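Long-range contacts in imidazoleglycerol-phosphate dehydratase (Pyrococcus furiosus, PDB 5DNL), which catalyses the dehydration of imidazoleglycerol phosphate to imidazoleacetol phosphate, the sixth step of histidine biosynthesis: residues Ile60-Ala65 / Trp124-Gly129; Glu68-Lys73 / Val161-Ser166; Glu72-Phe77 / Val93-Arg98. All blocks are in the same frame, centred on the assembly; numbering follows the deposited sequence.

Interaction 1 of 3, residues Ile60-Ala65 / Trp124-Gly129; sequences ITLGEA and WGLARG
Two helix segments lie almost backbone to backbone here, their axes 6.7 Å apart and crossing at -32°. Gly125 makes the first touch. Its carbonyl oxygen, which already accepts from Gly129 N inside its own helix, also receives a CA-H...O contact: Ile60 CA stands 3.3 Å from Gly125 O, with an angle of 143° at the hydrogen. Ile60 CG1, anti to its own carbonyl carbon, lies across the bare alpha carbon of the glycine, with Ile60 CG1 and Gly125 CA 3.7 Å apart. Leu126 follows. Its CB starts out away from the partner helix, but CG is anti to the backbone N (chi1 180°) and CD1 swings back, ending 3.7 Å from Gly63 CA. The same methyl meets Leu62 more loosely, Leu126 CD1 to Leu62 CG being 4.2 Å. One turn later Gly129 closes the interface, and Gly63 C and Gly129 C are only 3.4 Å apart. A beta carbon on Gly129 would fall 2.2 Å from Ile60 O, which explains how glycine lets the helices come this near; one on Gly63 would likewise collide with Leu126 O. At the edge of the interface, Glu64 CG lies 3.9 Å from Gly129 O, and the chain beyond it is extended. Both helices bear manganese ligands, His52 and Glu56 on helix 51-69 and Glu121 on helix 116-130, so the glycine-lined packing probably helps to fix the spacing of two helices that carry metal ligands. Beyond the interface, Thr61 and Ala65 rest on strand 8-14, Leu126 and Ala127 on Ile134 of strand 133-140, and Trp124 on Pro99 of a second subunit: the paired helices lie between the two mixed sheets.

Interaction 2 of 3, residues Glu68-Lys73 / Val161-Ser166; sequences ENLPEK and VATKES
The loops that leave helix 51-69 and helix 144-162 come together at the protein surface, the end-to-end directions of residues 70 to 73 and 163 to 166 differing by 21°. One direct hydrogen bond joins them, from Ser166 N to Lys73 O, at 2.9 Å and nearly straight (172° at the hydrogen). The N-H comes from above the carbonyl plane of Lys73, 52° out of it, so the bond is well aligned for the donor but not for a lone pair of the acceptor. A CA-H...O contact adds to it: Glu165 CA lies 3.4 Å from the same Lys73 O, and this one oxygen therefore serves two successive residues. Near the helix ends the contact is apolar. Leu70, with CG anti to its carbonyl carbon, sends CD2 across Thr163 at about a right angle, 3.8 Å from Thr163 CG2; the hydroxyl of Thr163 turns instead to Leu159 O, one turn back in the helix. This pairing sets the chain that enters strand 77-84 beside the end of helix 144-162, where backbone hydrogen bonds of Thr75 with Lys164 and of Arg76 with Ala162 continue the contact. Pro71 lies against the second loop, its CG 3.7 Å from Glu165 CA and its CD 3.5 Å from Thr163 O. Farther along, Lys73 CB stands 3.2 Å from Ser166 O, while the extended lysine chain leads away; Ser166 OG is held by Glu170 OE2 and Arg168 N. Two waters bridge the loops: one donates to Thr163 O at 3.0 Å and weakly to Asn69 O, and the other accepts from Lys73 N and donates to Glu165 OE1.

Interaction 3 of 3, residues Glu72-Phe77 / Val93-Arg98; sequences EKFTRF and VDISNR. With 5DL ([(2S)-2-hydroxy-3-(1H-1,2,4-triazol-1-yl)propyl]phosphonic acid), chain I.
Packing is closest around Arg76 and Asp94, whereas Glu72, at the start of residues 72-77, is exposed and neither it nor Lys73 touches residues 93-98. Arg76 reaches out fully extended, with CG anti to the backbone N (chi1 178°), and grips Asp94 side-on in a salt bridge: NE to OD1 is 2.6 Å and NH2 to OD2 3.0 Å. The guanidinium and carboxylate planes are 41° apart, and OD1 is met from above its plane while OD2 uses its syn lone pair. Phe77 CZ lies over one face of the guanidinium, offset toward its rim, and the ring flanks the acid, Phe77 CE1 being 3.4 Å from Asp94 CG. Phe77 and Asp94 form an antiparallel, non-hydrogen-bonded pair at the open end of the hairpin of strands 77-84 and 87-94. Just past it, Ile95 N donates to a lone pair of Arg76 O in the carbonyl plane (2.8 Å, 173°). Ile95 centres an inverse gamma turn, and Ser96 OG, which accepts from Arg98 N and is also hydrogen-bonded to Thr133 OG1, makes an ST turn that carries Arg98 round to the phosphonate of the inhibitor. There Arg76 NH1 meets O11 at 2.8 Å, Arg98 NH1 meets O10 at 2.8 Å, and both NH2 groups donate to O12. The like-charged Arg76 NH2 and Arg98 NH2 stand 3.6 Å apart, a repulsion that the phosphonate, Asp94 and, for Arg98, Asp85 of a fourth subunit would probably offset. An alanine in place of Arg76 would remove two phosphonate bonds and is likely to weaken ligand binding and leave the buried Asp94 carboxylate poorly compensated. Away from this polar centre, the Phe74 ring borders Ile95 more loosely, Ile95 O in plane at its edge and CG2 beside CE1.

Overall arrangement
Interaction 1 lies nearest the middle of the subunit, its centre about 15 Å from that of interaction 2 and 14 Å from that of interaction 3; the latter two centres are 8 Å apart. Helix 51-69 serves interactions 1 and 2, which cross along the chain, while interaction 3 falls between the two segments of interaction 1 in sequence. Interactions 2 and 3 both draw on the chain around the end of helix 51-69, share Glu72 and Lys73, and adjoin directly, Val161 packing against the backbone of Phe77. The central helix pair thus leads outward to a pairing of helix-exit loops, and from there to the open end of the hairpin, where Arg76 and Arg98, flanking its strands, help to hold the inhibitor's phosphonate.

Interaction 1 of 3, residues Ile60-Ala65 / Trp124-Gly129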
loop_
_atom_site.group_PDB
_atom_site.type_symbol
_atom_site.label_atom_id
_atom_site.label_comp_id
_atom_site.label_asym_id
_atom_site.label_seq_id
_atom_site.Cartn_x
_atom_site.Cartn_y
_atom_site.Cartn_z
ATOM N N ILE A 60 -27.367 -9.732 37.962
ATOM C CA ILE A 60 -27.634 -8.774 39.039
ATOM C C ILE A 60 -28.000 -9.501 40.327
ATOM O O ILE A 60 -27.442 -9.176 41.380
ATOM C CB ILE A 60 -28.746 -7.787 38.670
ATOM C CG1 ILE A 60 -28.339 -6.883 37.481
ATOM C CG2 ILE A 60 -29.129 -6.936 39.876
ATOM C CD1 ILE A 60 -29.479 -6.088 36.865
ATOM N N THR A 61 -28.938 -10.436 40.233
ATOM C CA THR A 61 -29.473 -11.086 41.440
ATOM C C THR A 61 -28.406 -11.987 42.074
ATOM O O THR A 61 -28.240 -11.994 43.296
ATOM C CB THR A 61 -30.750 -11.877 41.116
ATOM O OG1 THR A 61 -31.664 -11.048 40.407
ATOM C CG2 THR A 61 -31.440 -12.369 42.409
ATOM N N LEU A 62 -27.664 -12.723 41.256
ATOM C CA LEU A 62 -26.538 -13.523 41.734
ATOM C C LEU A 62 -25.497 -12.625 42.409
ATOM O O LEU A 62 -24.965 -12.948 43.471
ATOM C CB LEU A 62 -25.909 -14.317 40.589
ATOM C CG LEU A 62 -24.640 -15.117 40.876
ATOM C CD1 LEU A 62 -24.858 -16.155 41.968
ATOM C CD2 LEU A 62 -24.136 -15.781 39.607
ATOM N N GLY A 63 -25.170 -11.491 41.788
ATOM C CA GLY A 63 -24.247 -10.549 42.404
ATOM C C GLY A 63 -24.707 -10.045 43.762
ATOM O O GLY A 63 -23.917 -9.963 44.697
ATOM N N GLU A 64 -25.970 -9.670 43.834
ATOM C CA GLU A 64 -26.550 -9.197 45.093
ATOM C C GLU A 64 -26.508 -10.304 46.134
ATOM O O GLU A 64 -26.203 -10.046 47.305
ATOM C CB GLU A 64 -27.987 -8.760 44.872
ATOM C CG GLU A 64 -28.130 -7.481 44.062
ATOM C CD GLU A 64 -29.591 -7.128 43.800
ATOM O OE1 GLU A 64 -30.501 -7.984 43.946
ATOM O OE2 GLU A 64 -29.842 -5.983 43.420
ATOM N N ALA A 65 -26.765 -11.533 45.706
ATOM C CA ALA A 65 -26.745 -12.692 46.624
ATOM C C ALA A 65 -25.343 -12.936 47.130
ATOM O O ALA A 65 -25.131 -13.165 48.334
ATOM C CB ALA A 65 -27.318 -13.931 45.983
ATOM N N TRP A 124 -21.804 -7.866 33.239
ATOM C CA TRP A 124 -22.126 -6.532 33.718
ATOM C C TRP A 124 -23.145 -6.546 34.841
ATOM O O TRP A 124 -23.022 -5.771 35.792
ATOM C CB TRP A 124 -22.612 -5.607 32.589
ATOM C CG TRP A 124 -21.543 -4.758 31.996
ATOM C CD1 TRP A 124 -21.006 -4.868 30.740
ATOM C CD2 TRP A 124 -20.886 -3.663 32.624
ATOM N NE1 TRP A 124 -20.061 -3.878 30.552
ATOM C CE2 TRP A 124 -19.976 -3.126 31.687
ATOM C CE3 TRP A 124 -20.988 -3.068 33.877
ATOM C CZ2 TRP A 124 -19.156 -2.027 31.989
ATOM C CZ3 TRP A 124 -20.181 -1.968 34.157
ATOM C CH2 TRP A 124 -19.292 -1.468 33.218
ATOM N N GLY A 125 -24.139 -7.423 34.736
ATOM C CA GLY A 125 -25.141 -7.558 35.792
ATOM C C GLY A 125 -24.480 -7.995 37.095
ATOM O O GLY A 125 -24.733 -7.410 38.169
ATOM N N LEU A 126 -23.626 -9.010 36.993
ATOM C CA LEU A 126 -22.879 -9.499 38.133
ATOM C C LEU A 126 -21.976 -8.423 38.740
ATOM O O LEU A 126 -21.934 -8.230 39.966
ATOM C CB LEU A 126 -22.062 -10.722 37.695
ATOM C CG LEU A 126 -21.180 -11.419 38.717
ATOM C CD1 LEU A 126 -22.053 -11.970 39.828
ATOM C CD2 LEU A 126 -20.349 -12.531 38.091
ATOM N N ALA A 127 -21.272 -7.679 37.892
ATOM C CA ALA A 127 -20.422 -6.608 38.374
ATOM C C ALA A 127 -21.214 -5.549 39.122
ATOM O O ALA A 127 -20.741 -5.021 40.151
ATOM C CB ALA A 127 -19.645 -5.967 37.230
ATOM N N ARG A 128 -22.383 -5.199 38.592
ATOM C CA ARG A 128 -23.244 -4.206 39.231
ATOM C C ARG A 128 -23.924 -4.700 40.509
ATOM O O ARG A 128 -24.040 -3.932 41.465
ATOM C CB ARG A 128 -24.262 -3.665 38.228
ATOM C CG ARG A 128 -23.635 -2.801 37.139
ATOM C CD ARG A 128 -24.619 -2.492 36.051
ATOM N NE ARG A 128 -24.010 -1.625 35.036
ATOM C CZ ARG A 128 -24.118 -1.787 33.729
ATOM N NH1 ARG A 128 -24.880 -2.743 33.204
ATOM N NH2 ARG A 128 -23.442 -0.968 32.933
ATOM N N GLY A 129 -24.329 -5.967 40.539
ATOM C CA GLY A 129 -25.012 -6.520 41.738
ATOM C C GLY A 129 -24.062 -6.790 42.879
ATOM O O GLY A 129 -24.380 -6.498 44.047
#

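Interaction 2 of 3, residues Glu68-Lys73 / Val161-Ser166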
loop_
_atom_site.group_PDB
_atom_site.type_symbol
_atom_site.label_atom_id
_atom_site.label_comp_id
_atom_site.label_asym_id
_atom_site.label_seq_id
_atom_site.Cartn_x
_atom_site.Cartn_y
_atom_site.Cartn_z
ATOM N N GLU A 68 -24.513 -10.127 49.666
ATOM C CA GLU A 68 -25.179 -10.391 50.951
ATOM C C GLU A 68 -24.445 -11.470 51.739
ATOM O O GLU A 68 -24.361 -11.355 52.957
ATOM C CB GLU A 68 -26.625 -10.788 50.703
ATOM C CG GLU A 68 -27.452 -11.043 51.957
ATOM C CD GLU A 68 -28.849 -11.494 51.610
ATOM O OE1 GLU A 68 -28.989 -12.544 50.959
ATOM O OE2 GLU A 68 -29.805 -10.794 51.977
ATOM N N ASN A 69 -23.885 -12.463 51.056
ATOM C CA ASN A 69 -23.210 -13.603 51.682
ATOM C C ASN A 69 -21.766 -13.301 52.125
ATOM O O ASN A 69 -21.167 -14.126 52.825
ATOM C CB ASN A 69 -23.251 -14.782 50.693
ATOM C CG ASN A 69 -22.968 -16.123 51.329
ATOM O OD1 ASN A 69 -21.993 -16.789 50.974
ATOM N ND2 ASN A 69 -23.831 -16.544 52.244
ATOM N N LEU A 70 -21.191 -12.151 51.735
ATOM C CA LEU A 70 -19.790 -11.896 52.003
ATOM C C LEU A 70 -19.585 -11.743 53.501
ATOM O O LEU A 70 -20.409 -11.110 54.151
ATOM C CB LEU A 70 -19.295 -10.583 51.366
ATOM C CG LEU A 70 -18.985 -10.573 49.884
ATOM C CD1 LEU A 70 -18.646 -9.151 49.442
ATOM C CD2 LEU A 70 -17.822 -11.511 49.594
ATOM N N PRO A 71 -18.473 -12.278 54.013
ATOM C CA PRO A 71 -18.107 -11.873 55.373
ATOM C C PRO A 71 -17.735 -10.393 55.462
ATOM O O PRO A 71 -17.515 -9.732 54.449
ATOM C CB PRO A 71 -16.904 -12.749 55.698
ATOM C CG PRO A 71 -16.378 -13.238 54.409
ATOM C CD PRO A 71 -17.498 -13.198 53.411
ATOM N N GLU A 72 -17.659 -9.869 56.675
ATOM C CA GLU A 72 -17.322 -8.470 56.882
ATOM C C GLU A 72 -15.979 -8.138 56.243
ATOM O O GLU A 72 -15.848 -7.131 55.556
ATOM C CB GLU A 72 -17.276 -8.166 58.382
ATOM C CG GLU A 72 -17.031 -6.712 58.749
ATOM C CD GLU A 72 -16.837 -6.542 60.240
ATOM O OE1 GLU A 72 -15.773 -6.037 60.647
ATOM O OE2 GLU A 72 -17.740 -6.942 61.004
ATOM N N LYS A 73 -15.003 -8.995 56.479
ATOM C CA LYS A 73 -13.663 -8.850 55.925
ATOM C C LYS A 73 -13.470 -10.000 54.959
ATOM O O LYS A 73 -13.538 -11.169 55.348
ATOM C CB LYS A 73 -12.618 -8.921 57.030
ATOM C CG LYS A 73 -12.774 -7.792 58.036
ATOM C CD LYS A 73 -11.802 -7.944 59.192
ATOM C CE LYS A 73 -12.155 -6.981 60.310
ATOM N NZ LYS A 73 -11.107 -6.971 61.360
ATOM N N VAL A 161 -12.102 -17.695 45.551
ATOM C CA VAL A 161 -10.960 -17.084 46.232
ATOM C C VAL A 161 -11.351 -15.724 46.821
ATOM O O VAL A 161 -11.061 -15.408 47.983
ATOM C CB VAL A 161 -9.773 -16.906 45.270
ATOM C CG1 VAL A 161 -8.605 -16.187 45.923
ATOM C CG2 VAL A 161 -9.320 -18.245 44.708
ATOM N N ALA A 162 -11.996 -14.891 46.017
ATOM C CA ALA A 162 -12.282 -13.506 46.397
ATOM C C ALA A 162 -13.286 -13.346 47.533
ATOM O O ALA A 162 -13.243 -12.327 48.241
ATOM C CB ALA A 162 -12.761 -12.704 45.186
ATOM N N THR A 163 -14.190 -14.321 47.702
ATOM C CA THR A 163 -15.278 -14.223 48.680
ATOM C C THR A 163 -14.914 -14.885 50.013
ATOM O O THR A 163 -15.727 -14.872 50.931
ATOM C CB THR A 163 -16.587 -14.841 48.140
ATOM O OG1 THR A 163 -16.382 -16.226 47.848
ATOM C CG2 THR A 163 -17.062 -14.114 46.881
ATOM N N LYS A 164 -13.718 -15.444 50.120
ATOM C CA LYS A 164 -13.278 -16.078 51.383
ATOM C C LYS A 164 -13.028 -15.027 52.440
ATOM O O LYS A 164 -12.637 -13.908 52.142
ATOM C CB LYS A 164 -11.987 -16.874 51.163
ATOM C CG LYS A 164 -12.140 -18.379 51.101
ATOM C CD LYS A 164 -10.786 -19.078 50.963
ATOM C CE LYS A 164 -9.745 -18.659 51.997
ATOM N NZ LYS A 164 -8.582 -19.587 52.026
ATOM N N GLU A 165 -13.221 -15.392 53.707
ATOM C CA GLU A 165 -12.955 -14.474 54.802
ATOM C C GLU A 165 -11.456 -14.117 54.926
ATOM O O GLU A 165 -10.590 -14.970 54.716
ATOM C CB GLU A 165 -13.498 -15.061 56.128
ATOM C CG GLU A 165 -13.417 -14.085 57.288
ATOM C CD GLU A 165 -14.104 -14.586 58.543
ATOM O OE1 GLU A 165 -14.125 -13.842 59.543
ATOM O OE2 GLU A 165 -14.620 -15.715 58.537
ATOM N N SER A 166 -11.200 -12.852 55.252
ATOM C CA SER A 166 -9.871 -12.279 55.455
ATOM C C SER A 166 -9.755 -11.787 56.888
ATOM O O SER A 166 -10.758 -11.516 57.542
ATOM C CB SER A 166 -9.685 -11.054 54.542
ATOM O OG SER A 166 -8.487 -10.348 54.875
HETATM O O HOH W 1 -18.684 -15.396 51.015
HETATM O O HOH W 2 -15.106 -10.969 58.699
#

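Interaction 3 of 3, residues Glu72-Phe77 / Val93-Arg98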
loop_
_atom_site.group_PDB
_atom_site.type_symbol
_atom_site.label_atom_id
_atom_site.label_comp_id
_atom_site.label_asym_id
_atom_site.label_seq_id
_atom_site.Cartn_x
_atom_site.Cartn_y
_atom_site.Cartn_z
ATOM N N GLU A 72 -17.659 -9.869 56.675
ATOM C CA GLU A 72 -17.322 -8.470 56.882
ATOM C C GLU A 72 -15.979 -8.138 56.243
ATOM O O GLU A 72 -15.848 -7.131 55.556
ATOM C CB GLU A 72 -17.276 -8.166 58.382
ATOM C CG GLU A 72 -17.031 -6.712 58.749
ATOM C CD GLU A 72 -16.837 -6.542 60.240
ATOM O OE1 GLU A 72 -15.773 -6.037 60.647
ATOM O OE2 GLU A 72 -17.740 -6.942 61.004
ATOM N N LYS A 73 -15.003 -8.995 56.479
ATOM C CA LYS A 73 -13.663 -8.850 55.925
ATOM C C LYS A 73 -13.470 -10.000 54.959
ATOM O O LYS A 73 -13.538 -11.169 55.348
ATOM C CB LYS A 73 -12.618 -8.921 57.030
ATOM C CG LYS A 73 -12.774 -7.792 58.036
ATOM C CD LYS A 73 -11.802 -7.944 59.192
ATOM C CE LYS A 73 -12.155 -6.981 60.310
ATOM N NZ LYS A 73 -11.107 -6.971 61.360
ATOM N N PHE A 74 -13.183 -9.675 53.696
ATOM C CA PHE A 74 -13.083 -10.687 52.646
ATOM C C PHE A 74 -11.826 -10.460 51.815
ATOM O O PHE A 74 -11.282 -9.350 51.781
ATOM C CB PHE A 74 -14.339 -10.697 51.762
ATOM C CG PHE A 74 -14.734 -9.348 51.268
ATOM C CD1 PHE A 74 -14.220 -8.843 50.084
ATOM C CD2 PHE A 74 -15.613 -8.549 51.992
ATOM C CE1 PHE A 74 -14.573 -7.585 49.646
ATOM C CE2 PHE A 74 -15.978 -7.290 51.550
ATOM C CZ PHE A 74 -15.443 -6.800 50.369
ATOM N N THR A 75 -11.396 -11.530 51.143
ATOM C CA THR A 75 -10.112 -11.607 50.453
ATOM C C THR A 75 -10.037 -10.613 49.267
ATOM O O THR A 75 -8.950 -10.121 48.953
ATOM C CB THR A 75 -9.872 -13.067 50.019
ATOM O OG1 THR A 75 -9.698 -13.880 51.212
ATOM C CG2 THR A 75 -8.641 -13.238 49.144
ATOM N N ARG A 76 -11.187 -10.320 48.658
ATOM C CA ARG A 76 -11.399 -9.222 47.670
ATOM C C ARG A 76 -10.950 -9.606 46.248
ATOM O O ARG A 76 -11.688 -9.380 45.295
ATOM C CB ARG A 76 -10.740 -7.900 48.099
ATOM C CG ARG A 76 -10.906 -6.781 47.089
ATOM C CD ARG A 76 -10.225 -5.513 47.546
ATOM N NE ARG A 76 -10.216 -4.559 46.435
ATOM C CZ ARG A 76 -9.545 -3.405 46.410
ATOM N NH1 ARG A 76 -8.851 -2.971 47.471
ATOM N NH2 ARG A 76 -9.608 -2.658 45.321
ATOM N N PHE A 77 -9.741 -10.130 46.128
ATOM C CA PHE A 77 -9.147 -10.487 44.850
ATOM C C PHE A 77 -9.204 -11.975 44.583
ATOM O O PHE A 77 -8.930 -12.774 45.482
ATOM C CB PHE A 77 -7.713 -10.022 44.817
ATOM C CG PHE A 77 -7.561 -8.536 44.901
ATOM C CD1 PHE A 77 -7.682 -7.770 43.758
ATOM C CD2 PHE A 77 -7.309 -7.898 46.113
ATOM C CE1 PHE A 77 -7.560 -6.392 43.812
ATOM C CE2 PHE A 77 -7.193 -6.515 46.165
ATOM C CZ PHE A 77 -7.306 -5.766 45.008
ATOM N N VAL A 93 -11.070 -10.940 39.166
ATOM C CA VAL A 93 -12.109 -10.271 39.932
ATOM C C VAL A 93 -11.486 -9.461 41.057
ATOM O O VAL A 93 -10.563 -9.918 41.729
ATOM C CB VAL A 93 -13.102 -11.302 40.522
ATOM C CG1 VAL A 93 -14.091 -10.644 41.491
ATOM C CG2 VAL A 93 -13.840 -12.036 39.422
ATOM N N ASP A 94 -11.999 -8.250 41.251
ATOM C CA ASP A 94 -11.694 -7.425 42.419
ATOM C C ASP A 94 -13.037 -6.955 42.972
ATOM O O ASP A 94 -13.737 -6.170 42.312
ATOM C CB ASP A 94 -10.781 -6.262 42.006
ATOM C CG ASP A 94 -10.635 -5.206 43.055
ATOM O OD1 ASP A 94 -11.186 -5.373 44.157
ATOM O OD2 ASP A 94 -9.966 -4.175 42.768
ATOM N N ILE A 95 -13.412 -7.414 44.178
ATOM C CA ILE A 95 -14.636 -6.980 44.828
ATOM C C ILE A 95 -14.353 -5.605 45.442
ATOM O O ILE A 95 -14.126 -5.427 46.640
ATOM C CB ILE A 95 -15.172 -8.022 45.843
ATOM C CG1 ILE A 95 -15.285 -9.396 45.171
ATOM C CG2 ILE A 95 -16.511 -7.587 46.388
ATOM C CD1 ILE A 95 -15.764 -10.515 46.087
ATOM N N SER A 96 -14.347 -4.626 44.542
ATOM C CA SER A 96 -13.791 -3.296 44.761
ATOM C C SER A 96 -14.806 -2.235 45.179
ATOM O O SER A 96 -14.405 -1.130 45.529
ATOM C CB SER A 96 -13.243 -2.816 43.418
ATOM O OG SER A 96 -14.286 -2.861 42.446
ATOM N N ASN A 97 -16.106 -2.547 45.086
ATOM C CA ASN A 97 -17.164 -1.560 45.162
ATOM C C ASN A 97 -17.099 -0.506 44.032
ATOM O O ASN A 97 -17.617 0.602 44.154
ATOM C CB ASN A 97 -17.193 -0.888 46.539
ATOM C CG ASN A 97 -18.537 -0.280 46.863
ATOM O OD1 ASN A 97 -19.580 -0.743 46.403
ATOM N ND2 ASN A 97 -18.517 0.805 47.619
ATOM N N ARG A 98 -16.487 -0.883 42.910
ATOM C CA ARG A 98 -16.381 -0.024 41.736
ATOM C C ARG A 98 -16.889 -0.813 40.528
ATOM O O ARG A 98 -16.096 -1.454 39.833
ATOM C CB ARG A 98 -14.938 0.446 41.485
ATOM C CG ARG A 98 -14.392 1.394 42.531
ATOM C CD ARG A 98 -13.049 1.970 42.102
ATOM N NE ARG A 98 -11.970 0.999 42.098
ATOM C CZ ARG A 98 -11.038 0.856 43.049
ATOM N NH1 ARG A 98 -11.003 1.642 44.122
ATOM N NH2 ARG A 98 -10.102 -0.063 42.911
HETATM N N1 5DL I . -6.331 4.645 42.894
HETATM C C3 5DL I . -8.307 3.685 42.342
HETATM N N2 5DL I . -7.230 3.632 43.116
HETATM C C8 5DL I . -6.758 1.816 46.448
HETATM C C7 5DL I . -6.959 3.041 45.539
HETATM C C6 5DL I . -6.996 2.595 44.107
HETATM C C5 5DL I . -6.934 5.349 41.915
HETATM O O10 5DL I . -9.396 1.305 46.422
HETATM P P9 5DL I . -8.090 0.580 46.405
HETATM O O11 5DL I . -7.906 -0.304 47.630
HETATM O O12 5DL I . -7.911 -0.237 45.130
HETATM O O13 5DL I . -5.883 3.970 45.726
HETATM N N4 5DL I . -8.118 4.774 41.583
#